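Local structure of 2''-aminoglycoside nucleotidyltransferase (Klebsiella pneumoniae, 4WQK) at residues Asp18-Pro23 and Leu58-Glu63; Pro23-Gly28 and Arg122-Glu127; Ile46-Pro51 and Glu84-Glu89. The protein confers bacterial resistance to kanamycin, gentamicin, tobramycin and related aminoglycosides by adenylating their 2''-hydroxyl group with the help of two magnesium ions. One frame throughout, in Å; residues are numbered along the deposited sequence. Where two conformers were deposited one is given.

Interaction 1 of 3, residues Asp18-Pro23 and Leu58-Glu63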
loop_
_atom_site.group_PDB
_atom_site.type_symbol
_atom_site.label_atom_id
_atom_site.label_comp_id
_atom_site.label_asym_id
_atom_site.label_seq_id
_atom_site.Cartn_x
_atom_site.Cartn_y
_atom_site.Cartn_z
ATOM N N ASP A 18 -3.298 -4.365 15.759
ATOM C CA ASP A 18 -2.679 -3.768 16.938
ATOM C C ASP A 18 -2.726 -4.739 18.137
ATOM O O ASP A 18 -1.781 -4.836 18.918
ATOM C CB ASP A 18 -3.370 -2.454 17.320
ATOM C CG ASP A 18 -2.988 -1.251 16.395
ATOM O OD1 ASP A 18 -2.151 -1.401 15.473
ATOM O OD2 ASP A 18 -3.511 -0.126 16.715
ATOM N N GLU A 19 -3.878 -5.400 18.335
ATOM C CA GLU A 19 -4.069 -6.301 19.486
ATOM C C GLU A 19 -3.052 -7.458 19.410
ATOM O O GLU A 19 -2.570 -7.940 20.460
ATOM C CB GLU A 19 -5.504 -6.821 19.534
ATOM C CG GLU A 19 -5.774 -7.777 20.684
ATOM C CD GLU A 19 -7.269 -7.959 20.956
ATOM O OE1 GLU A 19 -8.089 -7.634 20.065
ATOM O OE2 GLU A 19 -7.616 -8.431 22.057
ATOM N N ARG A 20 -2.731 -7.866 18.190
ATOM C CA ARG A 20 -1.778 -8.940 17.922
ATOM C C ARG A 20 -0.322 -8.433 17.802
ATOM O O ARG A 20 0.587 -9.230 17.440
ATOM C CB ARG A 20 -2.175 -9.671 16.628
ATOM C CG ARG A 20 -3.490 -10.451 16.723
ATOM C CD ARG A 20 -3.933 -10.936 15.332
ATOM N NE ARG A 20 -5.115 -11.804 15.358
ATOM C CZ ARG A 20 -5.091 -13.139 15.332
ATOM N NH1 ARG A 20 -3.936 -13.801 15.285
ATOM N NH2 ARG A 20 -6.240 -13.817 15.353
ATOM N N ASN A 21 -0.088 -7.138 18.072
ATOM C CA ASN A 21 1.242 -6.560 17.860
ATOM C C ASN A 21 1.787 -6.817 16.455
ATOM O O ASN A 21 3.001 -7.082 16.280
ATOM C CB ASN A 21 2.187 -7.118 18.926
ATOM C CG ASN A 21 1.619 -6.958 20.307
ATOM O OD1 ASN A 21 1.474 -7.929 21.059
ATOM N ND2 ASN A 21 1.248 -5.729 20.640
ATOM N N LEU A 22 0.893 -6.724 15.464
ATOM C CA LEU A 22 1.177 -7.021 14.059
ATOM C C LEU A 22 1.162 -5.709 13.299
ATOM O O LEU A 22 0.091 -5.102 13.159
ATOM C CB LEU A 22 0.132 -7.965 13.486
ATOM C CG LEU A 22 0.320 -8.222 12.003
ATOM C CD1 LEU A 22 1.555 -9.112 11.809
ATOM C CD2 LEU A 22 -0.958 -8.897 11.474
ATOM N N PRO A 23 2.331 -5.192 12.912
ATOM C CA PRO A 23 2.286 -3.948 12.116
ATOM C C PRO A 23 1.755 -4.231 10.702
ATOM O O PRO A 23 2.056 -5.268 10.116
ATOM C CB PRO A 23 3.755 -3.497 12.087
ATOM C CG PRO A 23 4.524 -4.828 12.118
ATOM C CD PRO A 23 3.695 -5.738 13.056
ATOM N N LEU A 58 -2.286 -12.325 9.610
ATOM C CA LEU A 58 -3.190 -11.503 8.800
ATOM C C LEU A 58 -4.358 -12.347 8.294
ATOM O O LEU A 58 -5.510 -11.885 8.336
ATOM C CB LEU A 58 -2.438 -10.839 7.648
ATOM C CG LEU A 58 -3.326 -10.012 6.722
ATOM C CD1 LEU A 58 -4.037 -8.908 7.470
ATOM C CD2 LEU A 58 -2.464 -9.419 5.570
ATOM N N GLU A 59 -4.095 -13.575 7.875
ATOM C CA GLU A 59 -5.188 -14.420 7.404
ATOM C C GLU A 59 -6.181 -14.668 8.563
ATOM O O GLU A 59 -7.384 -14.723 8.351
ATOM C CB GLU A 59 -4.676 -15.751 6.829
ATOM C CG GLU A 59 -3.917 -15.592 5.501
ATOM C CD GLU A 59 -3.665 -16.933 4.800
ATOM O OE1 GLU A 59 -4.303 -17.961 5.143
ATOM O OE2 GLU A 59 -2.844 -16.983 3.860
ATOM N N ALA A 60 -5.670 -14.795 9.781
ATOM C CA ALA A 60 -6.560 -15.013 10.916
ATOM C C ALA A 60 -7.446 -13.787 11.164
ATOM O O ALA A 60 -8.619 -13.944 11.527
ATOM C CB ALA A 60 -5.746 -15.371 12.182
ATOM N N ILE A 61 -6.893 -12.585 10.978
ATOM C CA ILE A 61 -7.697 -11.375 11.111
ATOM C C ILE A 61 -8.816 -11.381 10.073
ATOM O O ILE A 61 -9.993 -11.143 10.398
ATOM C CB ILE A 61 -6.818 -10.133 10.974
ATOM C CG1 ILE A 61 -5.923 -9.997 12.224
ATOM C CG2 ILE A 61 -7.672 -8.880 10.719
ATOM C CD1 ILE A 61 -4.823 -8.955 12.034
ATOM N N VAL A 62 -8.455 -11.708 8.834
ATOM C CA VAL A 62 -9.444 -11.754 7.758
ATOM C C VAL A 62 -10.573 -12.718 8.094
ATOM O O VAL A 62 -11.755 -12.386 7.960
ATOM C CB VAL A 62 -8.781 -12.165 6.415
ATOM C CG1 VAL A 62 -9.826 -12.516 5.340
ATOM C CG2 VAL A 62 -7.828 -11.063 5.931
ATOM N N GLU A 63 -10.217 -13.917 8.530
ATOM C CA GLU A 63 -11.219 -14.931 8.865
ATOM C C GLU A 63 -12.088 -14.493 10.040
ATOM O O GLU A 63 -13.285 -14.774 10.060
ATOM C CB GLU A 63 -10.534 -16.265 9.163
ATOM C CG GLU A 63 -9.876 -16.858 7.912
ATOM C CD GLU A 63 -8.916 -17.997 8.212
ATOM O OE1 GLU A 63 -9.129 -18.717 9.215
ATOM O OE2 GLU A 63 -7.942 -18.172 7.437
#
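R20 and L22, just past the end of one helix, face I61 and L58 on the flank of another, with the backbones well separated: the CA atoms of L22 and L58 lie 8.2 Å apart, those of R20 and I61 9.3 Å. Side chains fill that distance through van der Waals contact. R20 supplies most of it from its side. Its CG stands anti to the carbonyl carbon (chi1 -67°), and the chain then runs extended to NE, sliding past I61 in the opposite direction. NE touches I61 CG1 at 3.7 Å, and at the far end of the arginine NH2 comes within 3.6 Å of A60 CB, the guanidinium meeting both residues obliquely. The turn that delivers these side chains is a Schellman motif closing helix 5-19: N21 has positive phi, its N bonds to D18 O at 3.0 Å, and L22 N reaches back to A17 O. Outside the pair, R54 ties the turn down by bonding the carbonyls of R20 and N21. Deeper in, L22 CD2 meets I61 CD1 at 3.9 Å and lies 4.1 Å from L58 N, while L58 itself packs on F50 and F77 of the sheet beneath.

Interaction 2 of 3, residues Pro23-Gly28 and Arg122-Glu127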
loop_
_atom_site.group_PDB
_atom_site.type_symbol
_atom_site.label_atom_id
_atom_site.label_comp_id
_atom_site.label_asym_id
_atom_site.label_seq_id
_atom_site.Cartn_x
_atom_site.Cartn_y
_atom_site.Cartn_z
ATOM N N PRO A 23 2.331 -5.192 12.912
ATOM C CA PRO A 23 2.286 -3.948 12.116
ATOM C C PRO A 23 1.755 -4.231 10.702
ATOM O O PRO A 23 2.056 -5.268 10.116
ATOM C CB PRO A 23 3.755 -3.497 12.087
ATOM C CG PRO A 23 4.524 -4.828 12.118
ATOM C CD PRO A 23 3.695 -5.738 13.056
ATOM N N LEU A 24 0.944 -3.315 10.162
ATOM C CA LEU A 24 0.456 -3.409 8.792
ATOM C C LEU A 24 0.543 -2.012 8.214
ATOM O O LEU A 24 0.247 -1.037 8.920
ATOM C CB LEU A 24 -0.996 -3.894 8.716
ATOM C CG LEU A 24 -1.297 -5.305 9.250
ATOM C CD1 LEU A 24 -2.822 -5.477 9.252
ATOM C CD2 LEU A 24 -0.621 -6.365 8.368
ATOM N N TRP A 25 0.918 -1.933 6.942
ATOM C CA TRP A 25 1.020 -0.632 6.264
ATOM C C TRP A 25 -0.069 -0.513 5.219
ATOM O O TRP A 25 -0.228 -1.403 4.378
ATOM C CB TRP A 25 2.386 -0.467 5.594
ATOM C CG TRP A 25 3.501 -0.294 6.599
ATOM C CD1 TRP A 25 4.079 0.883 6.973
ATOM C CD2 TRP A 25 4.166 -1.340 7.337
ATOM N NE1 TRP A 25 5.041 0.648 7.950
ATOM C CE2 TRP A 25 5.099 -0.700 8.197
ATOM C CE3 TRP A 25 4.047 -2.736 7.359
ATOM C CZ2 TRP A 25 5.944 -1.419 9.055
ATOM C CZ3 TRP A 25 4.877 -3.447 8.243
ATOM C CH2 TRP A 25 5.796 -2.776 9.065
ATOM N N ILE A 26 -0.819 0.572 5.280
ATOM C CA ILE A 26 -1.707 0.881 4.147
ATOM C C ILE A 26 -0.869 1.226 2.953
ATOM O O ILE A 26 0.106 1.983 3.053
ATOM C CB ILE A 26 -2.647 2.053 4.504
ATOM C CG1 ILE A 26 -3.351 1.796 5.847
ATOM C CG2 ILE A 26 -3.629 2.383 3.350
ATOM C CD1 ILE A 26 -4.195 0.615 5.805
ATOM N N GLY A 27 -1.271 0.692 1.780
ATOM C CA GLY A 27 -0.579 0.914 0.517
ATOM C C GLY A 27 -1.461 1.583 -0.523
ATOM O O GLY A 27 -2.626 1.883 -0.241
ATOM N N GLY A 28 -0.905 1.845 -1.699
ATOM C CA GLY A 28 -1.714 2.251 -2.823
ATOM C C GLY A 28 -2.520 3.522 -2.571
ATOM O O GLY A 28 -2.072 4.433 -1.885
ATOM N N ARG A 122 0.020 3.443 10.051
ATOM C CA ARG A 122 1.210 3.182 9.240
ATOM C C ARG A 122 0.826 3.128 7.761
ATOM O O ARG A 122 -0.158 2.515 7.378
ATOM C CB ARG A 122 1.881 1.886 9.678
ATOM C CG ARG A 122 2.518 1.931 11.087
ATOM C CD ARG A 122 3.371 0.704 11.323
ATOM N NE ARG A 122 4.110 0.743 12.600
ATOM C CZ ARG A 122 3.717 0.111 13.702
ATOM N NH1 ARG A 122 2.610 -0.629 13.718
ATOM N NH2 ARG A 122 4.485 0.178 14.798
ATOM N N CYS A 123 1.716 3.673 6.938
ATOM C CA CYS A 123 1.510 3.592 5.507
ATOM C C CYS A 123 2.834 3.569 4.797
ATOM O O CYS A 123 3.834 4.066 5.286
ATOM C CB CYS A 123 0.630 4.744 5.034
ATOM S SG CYS A 123 0.998 6.359 5.787
ATOM N N ASN A 124 2.813 2.939 3.615
ATOM C CA ASN A 124 4.044 2.857 2.853
ATOM C C ASN A 124 4.523 4.272 2.501
ATOM O O ASN A 124 3.720 5.217 2.403
ATOM C CB ASN A 124 3.825 2.021 1.591
ATOM C CG ASN A 124 3.613 0.573 1.923
ATOM O OD1 ASN A 124 2.597 -0.025 1.577
ATOM N ND2 ASN A 124 4.577 -0.009 2.637
ATOM N N SER A 125 5.815 4.409 2.271
ATOM C CA SER A 125 6.410 5.701 1.963
ATOM C C SER A 125 5.964 6.241 0.597
ATOM O O SER A 125 5.518 5.489 -0.276
ATOM C CB SER A 125 7.918 5.577 1.982
ATOM O OG SER A 125 8.313 4.750 0.875
ATOM N N TRP A 126 6.049 7.557 0.437
ATOM C CA TRP A 126 5.788 8.137 -0.879
ATOM C C TRP A 126 6.666 7.486 -1.931
ATOM O O TRP A 126 6.172 7.228 -3.048
ATOM C CB TRP A 126 6.033 9.655 -0.896
ATOM C CG TRP A 126 5.023 10.492 -0.183
ATOM C CD1 TRP A 126 5.262 11.334 0.872
ATOM C CD2 TRP A 126 3.645 10.652 -0.526
ATOM N NE1 TRP A 126 4.099 11.985 1.216
ATOM C CE2 TRP A 126 3.094 11.577 0.371
ATOM C CE3 TRP A 126 2.813 10.094 -1.499
ATOM C CZ2 TRP A 126 1.739 11.962 0.315
ATOM C CZ3 TRP A 126 1.491 10.477 -1.555
ATOM C CH2 TRP A 126 0.953 11.370 -0.629
ATOM N N GLU A 127 7.937 7.231 -1.630
ATOM C CA GLU A 127 8.813 6.643 -2.656
ATOM C C GLU A 127 8.308 5.258 -3.070
ATOM O O GLU A 127 8.344 4.927 -4.267
ATOM C CB GLU A 127 10.249 6.572 -2.111
ATOM C CG GLU A 127 10.895 7.916 -1.942
ATOM C CD GLU A 127 10.566 8.625 -0.580
ATOM O OE1 GLU A 127 9.653 8.251 0.234
ATOM O OE2 GLU A 127 11.258 9.629 -0.312
HETATM O O HOH W 1 0.409 -1.030 12.049
HETATM O O HOH W 2 -1.803 0.785 8.804
#
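The indole of W25 lies against the aliphatic part of R122 in a CH-pi contact. R122 CB sits over the five-membered ring, 3.9 Å from its centroid; the chain is extended from CG to NE, and CD lies above the same face, offset toward the rim. The guanidinium plane is turned 51° from the indole and has P23 CB over one face, 3.5 Å from NH1. At the guanidinium edge a water accepts from both NH1 and L24 N; NE bonds to the carbonyl of E110, and W25 NE1 to that of P109. In N124, chi1 of -70° sets CG anti to the carbonyl carbon. Its side chain crosses that of W25 at about a right angle, the amide plane 19° from the ring, and ND2 lies 3.7 Å from W25 CB. Outside partners hold the amide, T49 OG1 at OD1 and S107 O at ND2. Between the backbones, I26 N bonds to R122 O at 2.9 Å, and N124 N to I26 O, also at 2.9 Å. These two bonds make a single beta bridge of I26 with C123, which joins the edge of the N-terminal nucleotidyltransferase sheet to the C-terminal domain, the two domains between which kanamycin binds.

Interaction 3 of 3, residues Ile46-Pro51 and Glu84-Glu89; sequences IDLTFP and ELLDCE. With MG (magnesium ion), chain B; GOL (glycerol), chain L.
F50 turns the edge of its ring toward C88, whose carbonyl carbon lies near the ring plane, 3.7 Å from F50 CE1, while E89 O approaches obliquely. A chi1 of 63° puts CG of F50 between its own backbone N and carbonyl carbon, and the ring edge then lies against the backbone of C88; beyond the pair the ring also meets that of F77. The other flat groups are two carboxylates. D47 and D87 point the same way, side by side, their planes 54° apart. D47 OD1 and D87 OD2 are only 3.0 Å apart; both bind one magnesium ion, whose charge probably offsets the repulsion between these two acceptors. D47 OD2 binds another magnesium ion at 2.0 Å, together with D45 and waters, so D47 bridges the two metals. A glycerol, probably from the crystallisation liquor, donates from O3 to D47 OD1 at 2.6 Å. Further along this polar face, a water donates to both T49 OG1 and E89 OE2.

Segments 46-51 and 84-89, the latter the start of strand 84-93, run parallel; their axes are 4.6 Å apart at closest and inclined by 29°. Five backbone bonds form the ladder, from I46 N to L85 O (3.0 Å) at one end to F50 N to E89 O (2.9 Å) at the other. The opposite face is apolar: I46 lies alongside L86, with I46 CB 3.9 Å from L86 CD2, and L48 CD1 meets L86 CD1 and C88 SG; helix 5-19 covers I46, helix 55-64 covers L86 and C88. D45, just before strand 46-51, and D47 on it, one residue between them, with D87 on the parallel neighbour, make up the two-magnesium carboxylate site of the nucleotidyltransferase fold, in which D87 is the probable proton acceptor.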
loop_
_atom_site.group_PDB
_atom_site.type_symbol
_atom_site.label_atom_id
_atom_site.label_comp_id
_atom_site.label_asym_id
_atom_site.label_seq_id
_atom_site.Cartn_x
_atom_site.Cartn_y
_atom_site.Cartn_z
ATOM N N ILE A 46 -8.667 -1.997 -0.788
ATOM C CA ILE A 46 -7.752 -1.552 0.238
ATOM C C ILE A 46 -6.447 -2.331 0.050
ATOM O O ILE A 46 -6.468 -3.547 0.094
ATOM C CB ILE A 46 -8.284 -1.822 1.648
ATOM C CG1 ILE A 46 -9.601 -1.065 1.870
ATOM C CG2 ILE A 46 -7.305 -1.379 2.714
ATOM C CD1 ILE A 46 -10.454 -1.725 2.912
ATOM N N ASP A 47 -5.341 -1.628 -0.146
ATOM C CA ASP A 47 -4.034 -2.290 -0.286
ATOM C C ASP A 47 -3.321 -2.324 1.050
ATOM O O ASP A 47 -3.237 -1.305 1.754
ATOM C CB ASP A 47 -3.182 -1.582 -1.323
ATOM C CG ASP A 47 -3.849 -1.608 -2.707
ATOM O OD1 ASP A 47 -3.677 -2.571 -3.463
ATOM O OD2 ASP A 47 -4.599 -0.684 -3.044
ATOM N N LEU A 48 -2.789 -3.499 1.391
ATOM C CA LEU A 48 -2.060 -3.653 2.649
ATOM C C LEU A 48 -0.727 -4.286 2.394
ATOM O O LEU A 48 -0.604 -5.196 1.568
ATOM C CB LEU A 48 -2.807 -4.571 3.638
ATOM C CG LEU A 48 -4.205 -4.120 4.053
ATOM C CD1 LEU A 48 -4.933 -5.217 4.831
ATOM C CD2 LEU A 48 -4.106 -2.840 4.922
ATOM N N THR A 49 0.265 -3.826 3.153
ATOM C CA THR A 49 1.578 -4.447 3.162
ATOM C C THR A 49 1.757 -5.087 4.551
ATOM O O THR A 49 1.532 -4.442 5.570
ATOM C CB THR A 49 2.669 -3.417 2.887
ATOM O OG1 THR A 49 2.464 -2.833 1.589
ATOM C CG2 THR A 49 4.032 -4.097 2.895
ATOM N N PHE A 50 2.169 -6.354 4.578
ATOM C CA PHE A 50 2.196 -7.107 5.849
ATOM C C PHE A 50 3.550 -7.824 6.019
ATOM O O PHE A 50 4.185 -8.178 5.027
ATOM C CB PHE A 50 1.064 -8.155 5.898
ATOM C CG PHE A 50 1.175 -9.225 4.835
ATOM C CD1 PHE A 50 0.626 -9.056 3.531
ATOM C CD2 PHE A 50 1.850 -10.424 5.094
ATOM C CE1 PHE A 50 0.741 -10.018 2.540
ATOM C CE2 PHE A 50 1.959 -11.384 4.101
ATOM C CZ PHE A 50 1.406 -11.203 2.827
ATOM N N PRO A 51 3.947 -8.090 7.275
ATOM C CA PRO A 51 5.170 -8.882 7.485
ATOM C C PRO A 51 5.037 -10.284 6.898
ATOM O O PRO A 51 4.171 -11.071 7.307
ATOM C CB PRO A 51 5.291 -8.924 9.017
ATOM C CG PRO A 51 4.594 -7.687 9.459
ATOM C CD PRO A 51 3.394 -7.556 8.536
ATOM N N GLU A 84 -16.002 -5.992 0.145
ATOM C CA GLU A 84 -14.730 -5.292 -0.024
ATOM C C GLU A 84 -13.540 -6.210 -0.279
ATOM O O GLU A 84 -13.476 -7.323 0.210
ATOM C CB GLU A 84 -14.430 -4.392 1.200
ATOM C CG GLU A 84 -15.508 -3.352 1.511
ATOM C CD GLU A 84 -15.730 -2.354 0.387
ATOM O OE1 GLU A 84 -14.815 -2.137 -0.441
ATOM O OE2 GLU A 84 -16.839 -1.787 0.317
ATOM N N LEU A 85 -12.616 -5.691 -1.072
ATOM C CA LEU A 85 -11.417 -6.414 -1.471
ATOM C C LEU A 85 -10.187 -5.855 -0.777
ATOM O O LEU A 85 -10.018 -4.642 -0.666
ATOM C CB LEU A 85 -11.229 -6.346 -2.993
ATOM C CG LEU A 85 -11.621 -7.538 -3.875
ATOM C CD1 LEU A 85 -12.507 -8.558 -3.162
ATOM C CD2 LEU A 85 -12.290 -7.034 -5.141
ATOM N N LEU A 86 -9.351 -6.764 -0.298
ATOM C CA LEU A 86 -8.043 -6.449 0.255
ATOM C C LEU A 86 -6.946 -6.970 -0.667
ATOM O O LEU A 86 -6.895 -8.177 -0.962
ATOM C CB LEU A 86 -7.847 -7.103 1.618
ATOM C CG LEU A 86 -8.867 -6.884 2.713
ATOM C CD1 LEU A 86 -8.311 -7.505 3.983
ATOM C CD2 LEU A 86 -9.093 -5.394 2.853
ATOM N N ASP A 87 -6.039 -6.092 -1.056
ATOM C CA ASP A 87 -4.937 -6.464 -1.975
ATOM C C ASP A 87 -3.664 -6.453 -1.143
ATOM O O ASP A 87 -3.174 -5.383 -0.790
ATOM C CB ASP A 87 -4.891 -5.458 -3.127
ATOM C CG ASP A 87 -3.793 -5.741 -4.143
ATOM O OD1 ASP A 87 -2.967 -6.636 -3.935
ATOM O OD2 ASP A 87 -3.771 -5.016 -5.171
ATOM N N CYS A 88 -3.167 -7.639 -0.796
ATOM C CA CYS A 88 -2.190 -7.768 0.256
ATOM C C CYS A 88 -0.818 -8.205 -0.273
ATOM O O CYS A 88 -0.749 -9.183 -1.014
ATOM C CB CYS A 88 -2.680 -8.803 1.269
ATOM S SG CYS A 88 -4.209 -8.340 2.075
ATOM N N GLU A 89 0.247 -7.483 0.079
ATOM C CA GLU A 89 1.576 -7.906 -0.342
ATOM C C GLU A 89 2.559 -7.956 0.830
ATOM O O GLU A 89 2.492 -7.131 1.755
ATOM C CB GLU A 89 2.113 -6.990 -1.447
ATOM C CG GLU A 89 2.336 -5.556 -1.077
ATOM C CD GLU A 89 3.077 -4.791 -2.194
ATOM O OE1 GLU A 89 3.930 -5.390 -2.861
ATOM O OE2 GLU A 89 2.798 -3.607 -2.413
HETATM MG MG MG B . -5.861 -0.732 -4.634
HETATM C C1 GOL L . 0.140 -3.938 -7.173
HETATM O O1 GOL L . 0.861 -5.085 -7.557
HETATM C C2 GOL L . 0.174 -3.902 -5.651
HETATM O O2 GOL L . 1.386 -3.347 -5.153
HETATM C C3 GOL L . -1.031 -3.132 -5.149
HETATM O O3 GOL L . -1.436 -3.742 -3.945
HETATM O O HOH W 3 0.540 -2.707 -0.612
HETATM O O HOH W 4 -4.426 1.133 -5.223
HETATM O O HOH W 5 -4.418 -0.928 -5.724
HETATM O O HOH W 6 -6.909 -0.397 -6.296
HETATM O O HOH W 7 -6.761 1.017 -3.416
#

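Overall arrangement
Interactions 2 and 3 both reach the mixed sheet; interaction 1 joins helices 5-19 and 55-64, which lie on it. Along the chain, the segments of interaction 1 alternate with those of interactions 2 and 3, whereas interaction 3 falls within the span between the segments of interaction 2. Interactions 1 and 2 share P23, and their centres lie 16 Å apart; interaction 3 is about 12 Å from the first and 10 Å from the second. L58 also packs on C88 and L24. Interaction 2 alone reaches the C-terminal domain. Strand 25-27 pairs antiparallel with 46-51, W25 and G27 probably bonding to T49 and D47, so the magnesium site lies next to the junction of the two domains between which kanamycin binds.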